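Local coordinates for SWD1-like protein (Myceliophthora thermophila, PDB 6E29) that is probably a WD-repeat subunit of the COMPASS histone H3K4 methyltransferase complex, this piece being its beta-propeller domain, at residues F265-N270 / E295-E300. Sequence-based numbering, arbitrary orientation.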
loop_
_atom_site.group_PDB
_atom_site.type_symbol
_atom_site.label_atom_id
_atom_site.label_comp_id
_atom_site.label_asym_id
_atom_site.label_seq_id
_atom_site.Cartn_x
_atom_site.Cartn_y
_atom_site.Cartn_z
ATOM N N PHE B 265 17.140 5.663 -0.718
ATOM C CA PHE B 265 17.790 4.353 -0.691
ATOM C C PHE B 265 17.836 3.823 -2.112
ATOM O O PHE B 265 16.810 3.817 -2.804
ATOM C CB PHE B 265 17.049 3.360 0.193
ATOM C CG PHE B 265 16.782 3.845 1.567
ATOM C CD1 PHE B 265 17.741 3.727 2.549
ATOM C CD2 PHE B 265 15.542 4.421 1.894
ATOM C CE1 PHE B 265 17.480 4.184 3.844
ATOM C CE2 PHE B 265 15.287 4.858 3.185
ATOM C CZ PHE B 265 16.263 4.709 4.162
ATOM N N GLN B 266 19.022 3.397 -2.564
ATOM C CA GLN B 266 19.161 3.052 -3.975
ATOM C C GLN B 266 20.434 2.234 -4.147
ATOM O O GLN B 266 21.250 2.127 -3.232
ATOM C CB GLN B 266 19.218 4.292 -4.877
ATOM C CG GLN B 266 20.403 5.159 -4.625
ATOM C CD GLN B 266 20.315 6.440 -5.388
ATOM O OE1 GLN B 266 19.996 6.450 -6.589
ATOM N NE2 GLN B 266 20.561 7.548 -4.697
ATOM N N ASP B 267 20.582 1.643 -5.330
ATOM C CA ASP B 267 21.808 0.925 -5.699
ATOM C C ASP B 267 22.268 1.464 -7.053
ATOM O O ASP B 267 21.803 1.000 -8.098
ATOM C CB ASP B 267 21.587 -0.596 -5.733
ATOM C CG ASP B 267 22.916 -1.395 -5.767
ATOM O OD1 ASP B 267 23.084 -2.409 -5.038
ATOM O OD2 ASP B 267 23.808 -0.977 -6.505
ATOM N N VAL B 268 23.193 2.434 -7.031
ATOM C CA VAL B 268 23.570 3.152 -8.250
ATOM C C VAL B 268 24.377 2.272 -9.199
ATOM O O VAL B 268 24.225 2.379 -10.426
ATOM C CB VAL B 268 24.338 4.447 -7.911
ATOM C CG1 VAL B 268 23.377 5.536 -7.433
ATOM C CG2 VAL B 268 25.440 4.174 -6.880
ATOM N N VAL B 269 25.248 1.405 -8.663
ATOM C CA VAL B 269 26.201 0.701 -9.530
ATOM C C VAL B 269 25.534 -0.479 -10.226
ATOM O O VAL B 269 25.928 -0.863 -11.335
ATOM C CB VAL B 269 27.462 0.260 -8.748
ATOM C CG1 VAL B 269 27.940 1.369 -7.818
ATOM C CG2 VAL B 269 27.239 -1.051 -7.974
ATOM N N ASN B 270 24.514 -1.063 -9.599
ATOM C CA ASN B 270 23.760 -2.152 -10.193
ATOM C C ASN B 270 22.449 -1.683 -10.803
ATOM O O ASN B 270 21.782 -2.473 -11.474
ATOM C CB ASN B 270 23.523 -3.241 -9.136
ATOM C CG ASN B 270 24.841 -3.778 -8.568
ATOM O OD1 ASN B 270 25.793 -3.994 -9.320
ATOM N ND2 ASN B 270 24.911 -3.965 -7.254
ATOM N N GLU B 295 17.410 -11.114 -4.341
ATOM C CA GLU B 295 17.759 -10.580 -3.035
ATOM C C GLU B 295 16.672 -9.704 -2.428
ATOM O O GLU B 295 15.832 -9.099 -3.112
ATOM C CB GLU B 295 19.065 -9.784 -3.149
ATOM C CG GLU B 295 20.230 -10.668 -3.535
ATOM C CD GLU B 295 20.667 -10.505 -4.986
ATOM O OE1 GLU B 295 21.807 -10.869 -5.289
ATOM O OE2 GLU B 295 19.882 -9.989 -5.807
ATOM N N LEU B 296 16.715 -9.627 -1.107
ATOM C CA LEU B 296 16.011 -8.595 -0.360
ATOM C C LEU B 296 17.050 -7.687 0.270
ATOM O O LEU B 296 18.090 -8.163 0.739
ATOM C CB LEU B 296 15.130 -9.193 0.750
ATOM C CG LEU B 296 14.025 -10.170 0.352
ATOM C CD1 LEU B 296 13.372 -10.671 1.629
ATOM C CD2 LEU B 296 12.949 -9.472 -0.520
ATOM N N TYR B 297 16.774 -6.384 0.290
ATOM C CA TYR B 297 17.699 -5.416 0.849
ATOM C C TYR B 297 17.050 -4.831 2.087
ATOM O O TYR B 297 15.855 -4.545 2.063
ATOM C CB TYR B 297 18.008 -4.293 -0.153
ATOM C CG TYR B 297 18.919 -4.815 -1.280
ATOM C CD1 TYR B 297 18.412 -5.647 -2.276
ATOM C CD2 TYR B 297 20.266 -4.467 -1.338
ATOM C CE1 TYR B 297 19.230 -6.131 -3.295
ATOM C CE2 TYR B 297 21.093 -4.940 -2.368
ATOM C CZ TYR B 297 20.558 -5.777 -3.333
ATOM O OH TYR B 297 21.351 -6.259 -4.356
ATOM N N ILE B 298 17.853 -4.598 3.137
ATOM C CA ILE B 298 17.360 -3.940 4.355
ATOM C C ILE B 298 18.287 -2.769 4.684
ATOM O O ILE B 298 19.500 -2.953 4.827
ATOM C CB ILE B 298 17.283 -4.919 5.535
ATOM C CG1 ILE B 298 16.431 -6.154 5.148
ATOM C CG2 ILE B 298 16.688 -4.241 6.740
ATOM C CD1 ILE B 298 16.387 -7.227 6.305
ATOM N N TRP B 299 17.722 -1.565 4.754
ATOM C CA TRP B 299 18.437 -0.368 5.196
ATOM C C TRP B 299 17.919 0.082 6.565
ATOM O O TRP B 299 16.782 -0.225 6.955
ATOM C CB TRP B 299 18.253 0.778 4.211
ATOM C CG TRP B 299 18.731 0.542 2.839
ATOM C CD1 TRP B 299 19.967 0.904 2.315
ATOM C CD2 TRP B 299 17.979 -0.013 1.747
ATOM N NE1 TRP B 299 20.021 0.574 0.993
ATOM C CE2 TRP B 299 18.822 0.016 0.608
ATOM C CE3 TRP B 299 16.670 -0.526 1.619
ATOM C CZ2 TRP B 299 18.417 -0.483 -0.640
ATOM C CZ3 TRP B 299 16.257 -1.002 0.375
ATOM C CH2 TRP B 299 17.127 -0.970 -0.745
ATOM N N GLU B 300 18.721 0.884 7.253
ATOM C CA GLU B 300 18.299 1.447 8.528
ATOM C C GLU B 300 18.101 2.949 8.369
ATOM O O GLU B 300 18.886 3.618 7.696
ATOM C CB GLU B 300 19.320 1.134 9.644
ATOM C CG GLU B 300 20.747 1.483 9.294
ATOM C CD GLU B 300 21.045 2.940 9.605
ATOM O OE1 GLU B 300 20.404 3.469 10.561
ATOM O OE2 GLU B 300 21.866 3.542 8.870
HETATM O O HOH W 1 21.818 0.693 -1.015
#
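F265 lies against W299, and this aromatic pair carries the contact. CB of F265 sits over one face of the indole, 3.9 Å from the centroid of its six-membered ring, in a CH-pi contact. The phenyl ring continues toward the base of the indole, where F265 CD1 comes within 3.3 Å of W299 CG. The phenyl plane is tilted 41° from the five-membered ring. With CG anti to the carbonyl carbon (chi1 -60°), the W299 indole reaches back past the F265 side chain, the two pointing in opposite directions, and this brings its face against F265 CB. W274 meets the W299 ring edge-to-face.

The polar link is one water. It accepts from W299 NE1 at 2.7 Å, in the indole plane, and donates to Q266 O at 2.7 Å.

The fold is a seven-bladed beta-propeller. F265 lies on strand 261-265, the fourth strand of one blade, W299 lies on the third strand of the next, and 266-270 belongs to the connection between them. An alanine at W299 would probably open a gap beside F265 and leave the water without its indole donor.

Farther along, D267 OD1 approaches Y297 CE2 at 4.2 Å, a loose contact. The D267 carboxylate is held by an Asx motif, with N270 N donating to OD2 at 3.2 Å.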